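Local coordinates for 2-oxoglutarate (2OG) and Fe(II)-dependent oxygenase superfamily protein (Arabidopsis thaliana, PDB 6KWA) that probably catalyses the irreversible, 2-oxoglutarate-dependent oxidation of the auxin indole-3-acetic acid to inactive 2-oxoindole-3-acetic acid, helping to keep auxin levels in balance, at residues 28-33 / 204-209; 57-62 / 100-105; 154-159 / 236-241. All blocks are in the same frame, centred on the assembly; numbering follows the deposited sequence.

Contact 1 of 3, residues 28-33 / 204-209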
loop_
_atom_site.group_PDB
_atom_site.type_symbol
_atom_site.label_atom_id
_atom_site.label_comp_id
_atom_site.label_asym_id
_atom_site.label_seq_id
_atom_site.Cartn_x
_atom_site.Cartn_y
_atom_site.Cartn_z
ATOM N N CYS A 28 3.114 -9.098 -6.055
ATOM C CA CYS A 28 2.422 -7.873 -6.387
ATOM C C CYS A 28 1.570 -8.061 -7.608
ATOM O O CYS A 28 1.775 -8.995 -8.383
ATOM C CB CYS A 28 3.436 -6.736 -6.621
ATOM S SG CYS A 28 4.653 -7.125 -7.915
ATOM N N PHE A 29 0.607 -7.170 -7.776
ATOM C CA PHE A 29 -0.216 -7.158 -8.974
ATOM C C PHE A 29 -0.965 -5.858 -9.060
ATOM O O PHE A 29 -1.203 -5.204 -8.062
ATOM C CB PHE A 29 -1.182 -8.351 -9.013
ATOM C CG PHE A 29 -2.068 -8.468 -7.824
ATOM C CD1 PHE A 29 -3.360 -7.962 -7.843
ATOM C CD2 PHE A 29 -1.623 -9.129 -6.684
ATOM C CE1 PHE A 29 -4.180 -8.095 -6.747
ATOM C CE2 PHE A 29 -2.437 -9.243 -5.569
ATOM C CZ PHE A 29 -3.735 -8.743 -5.606
ATOM N N ARG A 30 -1.400 -5.539 -10.264
ATOM C CA ARG A 30 -2.180 -4.348 -10.508
ATOM C C ARG A 30 -3.645 -4.779 -10.483
ATOM O O ARG A 30 -3.940 -5.924 -10.818
ATOM C CB ARG A 30 -1.769 -3.765 -11.870
ATOM C CG ARG A 30 -2.190 -2.332 -12.179
ATOM C CD ARG A 30 -1.636 -1.895 -13.574
ATOM N NE ARG A 30 -0.263 -1.385 -13.535
ATOM C CZ ARG A 30 0.793 -1.963 -14.109
ATOM N NH1 ARG A 30 0.668 -3.097 -14.795
ATOM N NH2 ARG A 30 1.989 -1.389 -14.010
ATOM N N VAL A 31 -4.553 -3.917 -10.031
ATOM C CA VAL A 31 -5.968 -4.214 -10.178
ATOM C C VAL A 31 -6.640 -3.149 -11.045
ATOM O O VAL A 31 -6.296 -1.956 -10.998
ATOM C CB VAL A 31 -6.715 -4.343 -8.828
ATOM C CG1 VAL A 31 -6.267 -5.622 -8.116
ATOM C CG2 VAL A 31 -6.531 -3.107 -7.925
ATOM N N ILE A 32 -7.566 -3.619 -11.880
ATOM C CA ILE A 32 -8.460 -2.768 -12.658
ATOM C C ILE A 32 -9.882 -3.149 -12.306
ATOM O O ILE A 32 -10.118 -4.222 -11.726
ATOM C CB ILE A 32 -8.261 -2.945 -14.172
ATOM C CG1 ILE A 32 -8.403 -4.429 -14.539
ATOM C CG2 ILE A 32 -6.922 -2.398 -14.607
ATOM C CD1 ILE A 32 -8.365 -4.708 -16.031
ATOM N N ASN A 33 -10.820 -2.270 -12.648
ATOM C CA ASN A 33 -12.221 -2.414 -12.255
ATOM C C ASN A 33 -12.339 -2.707 -10.773
ATOM O O ASN A 33 -13.111 -3.564 -10.348
ATOM C CB ASN A 33 -12.891 -3.509 -13.089
ATOM C CG ASN A 33 -12.692 -3.301 -14.590
ATOM O OD1 ASN A 33 -12.484 -2.172 -15.056
ATOM N ND2 ASN A 33 -12.716 -4.395 -15.347
ATOM N N PRO A 204 -3.190 4.567 -15.702
ATOM C CA PRO A 204 -4.267 5.401 -15.116
ATOM C C PRO A 204 -5.522 4.622 -14.672
ATOM O O PRO A 204 -5.865 3.582 -15.238
ATOM C CB PRO A 204 -4.614 6.362 -16.255
ATOM C CG PRO A 204 -3.356 6.426 -17.099
ATOM C CD PRO A 204 -2.729 5.067 -17.011
ATOM N N ASN A 205 -6.213 5.171 -13.675
ATOM C CA ASN A 205 -7.284 4.488 -12.928
ATOM C C ASN A 205 -7.011 3.054 -12.475
ATOM O O ASN A 205 -7.950 2.270 -12.305
ATOM C CB ASN A 205 -8.574 4.432 -13.757
ATOM C CG ASN A 205 -8.862 5.709 -14.500
ATOM O OD1 ASN A 205 -8.686 6.813 -13.974
ATOM N ND2 ASN A 205 -9.340 5.568 -15.729
ATOM N N THR A 206 -5.776 2.735 -12.122
ATOM C CA THR A 206 -5.504 1.385 -11.643
ATOM C C THR A 206 -4.826 1.584 -10.308
ATOM O O THR A 206 -4.357 2.696 -10.003
ATOM C CB THR A 206 -4.578 0.583 -12.586
ATOM O OG1 THR A 206 -3.258 1.150 -12.580
ATOM C CG2 THR A 206 -5.137 0.577 -14.000
ATOM N N LEU A 207 -4.800 0.530 -9.508
ATOM C CA LEU A 207 -4.093 0.538 -8.228
ATOM C C LEU A 207 -3.040 -0.590 -8.240
ATOM O O LEU A 207 -3.243 -1.615 -8.884
ATOM C CB LEU A 207 -5.087 0.374 -7.070
ATOM C CG LEU A 207 -6.111 1.505 -6.931
ATOM C CD1 LEU A 207 -7.287 1.120 -6.075
ATOM C CD2 LEU A 207 -5.456 2.771 -6.365
ATOM N N ALA A 208 -1.916 -0.388 -7.551
ATOM C CA ALA A 208 -0.868 -1.395 -7.450
ATOM C C ALA A 208 -0.977 -2.099 -6.099
ATOM O O ALA A 208 -1.034 -1.455 -5.051
ATOM C CB ALA A 208 0.495 -0.748 -7.611
ATOM N N ILE A 209 -1.009 -3.419 -6.119
ATOM C CA ILE A 209 -1.119 -4.166 -4.879
ATOM C C ILE A 209 0.191 -4.845 -4.675
ATOM O O ILE A 209 0.744 -5.384 -5.616
ATOM C CB ILE A 209 -2.225 -5.236 -4.926
ATOM C CG1 ILE A 209 -3.493 -4.676 -5.559
ATOM C CG2 ILE A 209 -2.490 -5.790 -3.545
ATOM C CD1 ILE A 209 -4.095 -3.566 -4.809
#

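Contact 2 of 3, residues 57-62 / 100-105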
loop_
_atom_site.group_PDB
_atom_site.type_symbol
_atom_site.label_atom_id
_atom_site.label_comp_id
_atom_site.label_asym_id
_atom_site.label_seq_id
_atom_site.Cartn_x
_atom_site.Cartn_y
_atom_site.Cartn_z
ATOM N N GLU A 57 4.738 23.986 10.389
ATOM C CA GLU A 57 4.474 23.844 11.805
ATOM C C GLU A 57 3.102 23.179 12.000
ATOM O O GLU A 57 2.840 22.540 13.025
ATOM C CB GLU A 57 4.625 25.212 12.469
ATOM C CG GLU A 57 4.929 25.165 13.963
ATOM C CD GLU A 57 5.636 26.456 14.430
ATOM O OE1 GLU A 57 6.085 27.241 13.549
ATOM O OE2 GLU A 57 5.814 26.649 15.660
ATOM N N VAL A 58 2.267 23.259 10.967
ATOM C CA VAL A 58 1.034 22.486 10.929
ATOM C C VAL A 58 1.349 20.988 10.660
ATOM O O VAL A 58 0.879 20.100 11.386
ATOM C CB VAL A 58 0.075 22.999 9.836
ATOM C CG1 VAL A 58 -1.122 22.042 9.677
ATOM C CG2 VAL A 58 -0.408 24.422 10.153
ATOM N N LYS A 59 2.185 20.711 9.658
ATOM C CA LYS A 59 2.510 19.322 9.316
ATOM C C LYS A 59 3.142 18.566 10.469
ATOM O O LYS A 59 2.818 17.400 10.680
ATOM C CB LYS A 59 3.421 19.266 8.100
ATOM C CG LYS A 59 2.711 19.694 6.827
ATOM C CD LYS A 59 3.538 19.444 5.564
ATOM C CE LYS A 59 4.630 20.498 5.330
ATOM N NZ LYS A 59 5.187 20.386 3.923
ATOM N N VAL A 60 3.975 19.243 11.258
ATOM C CA VAL A 60 4.672 18.585 12.375
ATOM C C VAL A 60 3.692 18.150 13.462
ATOM O O VAL A 60 4.030 17.321 14.327
ATOM C CB VAL A 60 5.773 19.506 12.987
ATOM C CG1 VAL A 60 6.600 18.764 14.040
ATOM C CG2 VAL A 60 6.721 20.002 11.898
ATOM N N ARG A 61 2.476 18.691 13.404
ATOM C CA ARG A 61 1.388 18.311 14.307
ATOM C C ARG A 61 0.833 16.901 13.983
ATOM O O ARG A 61 0.124 16.299 14.800
ATOM C CB ARG A 61 0.276 19.363 14.234
ATOM C CG ARG A 61 0.579 20.649 14.998
ATOM C CD ARG A 61 -0.327 21.840 14.587
ATOM N NE ARG A 61 -1.745 21.535 14.411
ATOM C CZ ARG A 61 -2.648 22.437 14.013
ATOM N NH1 ARG A 61 -3.921 22.087 13.881
ATOM N NH2 ARG A 61 -2.277 23.698 13.769
ATOM N N ASN A 62 1.163 16.379 12.801
ATOM C CA ASN A 62 0.828 14.995 12.440
ATOM C C ASN A 62 1.754 14.066 13.211
ATOM O O ASN A 62 2.796 13.645 12.727
ATOM C CB ASN A 62 0.943 14.783 10.919
ATOM C CG ASN A 62 0.618 13.343 10.473
ATOM O OD1 ASN A 62 1.335 12.779 9.647
ATOM N ND2 ASN A 62 -0.463 12.764 10.997
ATOM N N ASP A 100 -8.157 17.139 11.669
ATOM C CA ASP A 100 -8.003 18.214 12.645
ATOM C C ASP A 100 -6.576 18.739 12.609
ATOM O O ASP A 100 -6.379 19.944 12.434
ATOM C CB ASP A 100 -8.375 17.742 14.053
ATOM C CG ASP A 100 -9.846 17.327 14.161
ATOM O OD1 ASP A 100 -10.630 17.666 13.240
ATOM O OD2 ASP A 100 -10.224 16.686 15.169
ATOM N N GLN A 101 -5.597 17.829 12.741
ATOM C CA GLN A 101 -4.165 18.161 12.765
ATOM C C GLN A 101 -3.705 18.954 11.533
ATOM O O GLN A 101 -2.875 19.855 11.642
ATOM C CB GLN A 101 -3.293 16.886 12.901
ATOM C CG GLN A 101 -3.376 16.165 14.262
ATOM C CD GLN A 101 -2.631 14.823 14.305
ATOM O OE1 GLN A 101 -2.251 14.266 13.279
ATOM N NE2 GLN A 101 -2.438 14.298 15.500
ATOM N N LEU A 102 -4.215 18.600 10.357
ATOM C CA LEU A 102 -3.727 19.208 9.119
ATOM C C LEU A 102 -4.603 20.351 8.640
ATOM O O LEU A 102 -4.378 20.900 7.541
ATOM C CB LEU A 102 -3.625 18.157 8.022
ATOM C CG LEU A 102 -2.331 17.370 7.912
ATOM C CD1 LEU A 102 -1.134 18.273 7.683
ATOM C CD2 LEU A 102 -2.151 16.538 9.147
ATOM N N GLU A 103 -5.597 20.693 9.463
ATOM C CA GLU A 103 -6.548 21.757 9.156
ATOM C C GLU A 103 -7.135 21.496 7.794
ATOM O O GLU A 103 -7.094 22.343 6.891
ATOM C CB GLU A 103 -5.893 23.128 9.202
ATOM C CG GLU A 103 -5.267 23.386 10.552
ATOM C CD GLU A 103 -4.457 24.668 10.597
ATOM O OE1 GLU A 103 -4.222 25.277 9.521
ATOM O OE2 GLU A 103 -4.035 25.039 11.717
ATOM N N ALA A 104 -7.656 20.290 7.641
ATOM C CA ALA A 104 -8.326 19.943 6.415
ATOM C C ALA A 104 -9.568 20.816 6.312
ATOM O O ALA A 104 -10.256 21.072 7.303
ATOM C CB ALA A 104 -8.692 18.456 6.388
ATOM N N SER A 105 -9.837 21.295 5.113
ATOM C CA SER A 105 -11.092 21.929 4.854
ATOM C C SER A 105 -12.213 20.906 5.044
ATOM O O SER A 105 -11.952 19.705 5.185
ATOM C CB SER A 105 -11.081 22.488 3.441
ATOM O OG SER A 105 -11.227 21.448 2.490
#

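Contact 3 of 3, residues 154-159 / 236-241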
loop_
_atom_site.group_PDB
_atom_site.type_symbol
_atom_site.label_atom_id
_atom_site.label_comp_id
_atom_site.label_asym_id
_atom_site.label_seq_id
_atom_site.Cartn_x
_atom_site.Cartn_y
_atom_site.Cartn_z
ATOM N N TYR A 154 7.458 12.950 -3.292
ATOM C CA TYR A 154 8.852 12.727 -3.699
ATOM C C TYR A 154 9.351 13.954 -4.425
ATOM O O TYR A 154 8.680 14.434 -5.352
ATOM C CB TYR A 154 9.006 11.483 -4.607
ATOM C CG TYR A 154 8.565 10.261 -3.908
ATOM C CD1 TYR A 154 9.467 9.528 -3.161
ATOM C CD2 TYR A 154 7.229 9.874 -3.927
ATOM C CE1 TYR A 154 9.061 8.430 -2.469
ATOM C CE2 TYR A 154 6.808 8.775 -3.227
ATOM C CZ TYR A 154 7.721 8.062 -2.512
ATOM O OH TYR A 154 7.253 6.978 -1.840
ATOM N N HIS A 155 10.508 14.451 -4.019
ATOM C CA HIS A 155 11.088 15.537 -4.737
ATOM C C HIS A 155 12.413 15.167 -5.418
ATOM O O HIS A 155 13.445 15.016 -4.755
ATOM C CB HIS A 155 11.334 16.695 -3.793
ATOM C CG HIS A 155 11.896 17.903 -4.491
ATOM N ND1 HIS A 155 12.692 18.824 -3.842
ATOM C CD2 HIS A 155 11.797 18.311 -5.781
ATOM C CE1 HIS A 155 13.029 19.767 -4.712
ATOM N NE2 HIS A 155 12.496 19.488 -5.891
ATOM N N PHE A 156 12.395 14.962 -6.727
ATOM C CA PHE A 156 13.612 14.600 -7.471
ATOM C C PHE A 156 14.170 15.822 -8.202
ATOM O O PHE A 156 13.458 16.484 -8.952
ATOM C CB PHE A 156 13.300 13.442 -8.446
ATOM C CG PHE A 156 12.831 12.191 -7.744
ATOM C CD1 PHE A 156 13.472 11.755 -6.592
ATOM C CD2 PHE A 156 11.713 11.503 -8.178
ATOM C CE1 PHE A 156 13.044 10.638 -5.934
ATOM C CE2 PHE A 156 11.279 10.384 -7.513
ATOM C CZ PHE A 156 11.952 9.953 -6.386
ATOM N N LYS A 157 15.441 16.118 -7.945
ATOM C CA LYS A 157 16.158 17.235 -8.566
ATOM C C LYS A 157 17.084 16.726 -9.668
ATOM O O LYS A 157 17.311 15.527 -9.726
ATOM C CB LYS A 157 16.970 17.988 -7.510
ATOM C CG LYS A 157 16.541 19.467 -7.388
ATOM C CD LYS A 157 16.306 19.963 -5.937
ATOM C CE LYS A 157 15.554 21.246 -6.009
ATOM N NZ LYS A 157 15.546 21.873 -4.618
ATOM N N PRO A 158 17.623 17.617 -10.540
ATOM C CA PRO A 158 18.321 17.132 -11.747
ATOM C C PRO A 158 19.507 16.213 -11.466
ATOM O O PRO A 158 19.873 15.421 -12.333
ATOM C CB PRO A 158 18.790 18.422 -12.415
ATOM C CG PRO A 158 17.725 19.388 -12.074
ATOM C CD PRO A 158 17.320 19.058 -10.659
ATOM N N GLU A 159 20.076 16.298 -10.267
ATOM C CA GLU A 159 21.192 15.436 -9.910
ATOM C C GLU A 159 20.721 14.018 -9.590
ATOM O O GLU A 159 21.507 13.068 -9.658
ATOM C CB GLU A 159 21.957 16.015 -8.711
ATOM C CG GLU A 159 23.195 15.194 -8.287
ATOM C CD GLU A 159 24.309 15.155 -9.343
ATOM O OE1 GLU A 159 24.267 15.955 -10.303
ATOM O OE2 GLU A 159 25.228 14.315 -9.216
ATOM N N THR A 236 11.503 15.795 -10.996
ATOM C CA THR A 236 10.107 16.178 -10.906
ATOM C C THR A 236 9.512 15.985 -9.493
ATOM O O THR A 236 10.191 15.496 -8.572
ATOM C CB THR A 236 9.291 15.390 -11.947
ATOM O OG1 THR A 236 7.984 15.964 -12.073
ATOM C CG2 THR A 236 9.166 13.942 -11.524
ATOM N N MET A 237 8.247 16.376 -9.338
ATOM C CA MET A 237 7.498 16.155 -8.108
ATOM C C MET A 237 6.586 14.968 -8.326
ATOM O O MET A 237 5.997 14.819 -9.390
ATOM C CB MET A 237 6.677 17.379 -7.709
ATOM C CG MET A 237 7.497 18.545 -7.208
ATOM S SD MET A 237 8.082 18.297 -5.525
ATOM C CE MET A 237 8.725 19.935 -5.170
ATOM N N ARG A 238 6.502 14.100 -7.332
ATOM C CA ARG A 238 5.737 12.872 -7.473
ATOM C C ARG A 238 4.931 12.666 -6.178
ATOM O O ARG A 238 5.444 12.898 -5.080
ATOM C CB ARG A 238 6.702 11.725 -7.793
ATOM C CG ARG A 238 6.138 10.331 -7.867
ATOM C CD ARG A 238 7.253 9.373 -8.312
ATOM N NE ARG A 238 6.771 7.998 -8.418
ATOM C CZ ARG A 238 6.595 7.195 -7.374
ATOM N NH1 ARG A 238 6.846 7.644 -6.157
ATOM N NH2 ARG A 238 6.149 5.955 -7.536
ATOM N N TYR A 239 3.656 12.321 -6.304
ATOM C CA TYR A 239 2.796 12.117 -5.148
ATOM C C TYR A 239 2.201 10.722 -5.190
ATOM O O TYR A 239 1.747 10.302 -6.232
ATOM C CB TYR A 239 1.672 13.142 -5.133
ATOM C CG TYR A 239 2.151 14.579 -5.044
ATOM C CD1 TYR A 239 2.369 15.186 -3.812
ATOM C CD2 TYR A 239 2.400 15.316 -6.197
ATOM C CE1 TYR A 239 2.817 16.479 -3.730
ATOM C CE2 TYR A 239 2.840 16.628 -6.128
ATOM C CZ TYR A 239 3.046 17.207 -4.895
ATOM O OH TYR A 239 3.489 18.507 -4.807
ATOM N N SER A 240 2.199 10.002 -4.078
ATOM C CA SER A 240 1.587 8.666 -4.045
ATOM C C SER A 240 0.790 8.508 -2.766
ATOM O O SER A 240 1.070 9.168 -1.739
ATOM C CB SER A 240 2.628 7.560 -4.188
ATOM O OG SER A 240 3.350 7.375 -2.991
ATOM N N ILE A 241 -0.253 7.697 -2.843
ATOM C CA ILE A 241 -1.054 7.392 -1.672
ATOM C C ILE A 241 -0.966 5.904 -1.378
ATOM O O ILE A 241 -1.337 5.092 -2.246
ATOM C CB ILE A 241 -2.523 7.752 -1.889
ATOM C CG1 ILE A 241 -2.642 9.168 -2.453
ATOM C CG2 ILE A 241 -3.277 7.537 -0.623
ATOM C CD1 ILE A 241 -3.958 9.424 -3.228
#

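Contact 1 of 3, residues 28-33 / 204-209
Ile209 lies over one face of the Phe29 ring, its CB 3.8 Å above the plane and close to the ring centre. That CB makes a CH-pi contact across a hydrogen-bonded antiparallel pair, with CG1 of Ile209 nearest CE1 of the ring and CG2 nearest CZ. CG of Phe29 stands between its own backbone N and carbonyl carbon (chi1 56°), on the side where the ring can meet Ile209. Beside the side chains the pair is joined in both directions, Phe29 N to Ile209 O at 2.8 Å and Ile209 N to Phe29 O at 2.6 Å. Val31 extends the same apolar face, with CG1 3.9 Å from Ile209 CG1 and CG2 at the same distance from Leu207 CB; Val31 and Leu207 form a second doubly bonded pair. Helices 12-25 and 106-133 pack on this face, the first against Phe29, the second against Leu207 and Ile209. Arg30 belongs to the other face. Its CD passes 3.6 Å from Thr206 OG1, while the guanidinium bonds to Asp201 O and Thr4 OG1 and the threonine hydroxyl to Leu203 O. At the strand end, methyls CG2 of Ile32 and Thr206 meet at 3.5 Å. Backbone bonds thus set the register joining the N-terminal region to the oxygenase sheet, and the side chains across it contribute apolar contact, the polar tips being engaged by other residues.

Contact 2 of 3, residues 57-62 / 100-105
Arg61 reaches across the end of helix 92-101 toward Glu103. Its CB begins 4.1 Å from Gln101 O, and the bend at chi3 (43°) brings NE to 3.4 Å from that same Gln101 O. One face of the guanidinium then lies over this oxygen, 3.3 Å from NH1, a close approach whose angle is too poor for a hydrogen bond; NH1 also nears Asp100 O. The carbonyl of Gln101, lying against the cation's face, would probably be polarised by it. At the tip, NH2 makes a salt bridge of 3.0 Å with Glu103 OE2. The two flat groups stand 67° apart, and the nitrogen meets the carboxylate from above its plane. Glu103, with positive phi, belongs to the Schellman motif that ends the helix, and its side chain sets out toward 57-62. Gln101 crosses Asn62 at about a right angle: Asn62 ND2 donates to Gln101 OE1 at 3.3 Å, with an almost straight N-H...O angle of 176°, and bonds also to Gly85 O. The amide carbon CD of Gln101 sits 3.2 Å from Arg61 O. Alongside, Val58 CG1 packs on Gln101 O and Leu102, and Leu102 CD2 rests 4.0 Å from Asn62 CB. The contact thus packs the type I turn from Lys59 to Asn62 against the C-terminal end of helix 92-101, with Leu84 of strand 81-87 against Asn62 and Leu102, and Lys59 salt-bridged to Glu82 of that strand.

Contact 3 of 3, residues 154-159 / 236-241
Tyr154 and Arg238 run side by side and point the same way from a hydrogen-bonded antiparallel pair, but their flat ends are turned 65° against each other. Arg238 NH1 comes over one face of the phenol, nearest its rim, 3.1 Å from CE2 and 3.2 Å from CD2, so that the guanidinium presents an edge to the ring. The arginine chain can reach this far because it is extended from CG to NE, with CG anti to the backbone N (chi1 175°). Its other terminal nitrogen, NH2, forms a salt bridge with Asp180, which helps to fix the rotation of the group. Ser240 OG approaches the same ring differently, in its plane at the edge, 3.7 Å from CE2; the hydroxyl is bonded to Asn152 ND2. An alanine in place of Tyr154 would remove the ring, and Arg238 NH1 would probably lose the surface against which it rests and be freer to turn. On the opposite face of the sheet His155 and Met237 cross obliquely. The methyl CE of Met237 stands 3.5 Å above the imidazole plane, offset toward the CD2 rim, in a CH-pi contact. The backbones are zipped by Tyr154 N to Arg238 O at 2.7 Å, by the return bond from Arg238 N to Tyr154 O, and by Phe156 N to Thr236 O at 2.9 Å. Tyr154, Arg238 and Ser240, together with Asn152, bind 2-oxoglutarate in this protein, although the cosubstrate is absent here. A magnesium ion lies about 7 Å from the tyrosine side chain, held by His169, Asp171 and His228. Neighbouring strands lining a cosubstrate pocket beside a His-Asp-His metal site are the hallmark of the double-stranded beta-helix of 2-oxoglutarate-dependent oxygenases.

Contacts 1 and 3 belong to one mixed sheet, yet use it differently. Contact 1 is buried, its centre about 11 Å from the centre of the chain, and adds an N-terminal strand to the oxygenase sheet with mainly apolar side chains. Contact 3, partly buried, joins two strands of the oxygenase fold and gathers polar, cosubstrate-binding groups. The nearest atoms of contacts 1 and 3 are about 6 Å apart, and along the chain their segments alternate. Contact 2, its centre about 22 Å from the centre of the chain, lies nearest the surface, partly buried with several exposed residues. It joins helix ends and relies on a salt bridge and a hydrogen bond between side-chain amides, beside a small apolar patch.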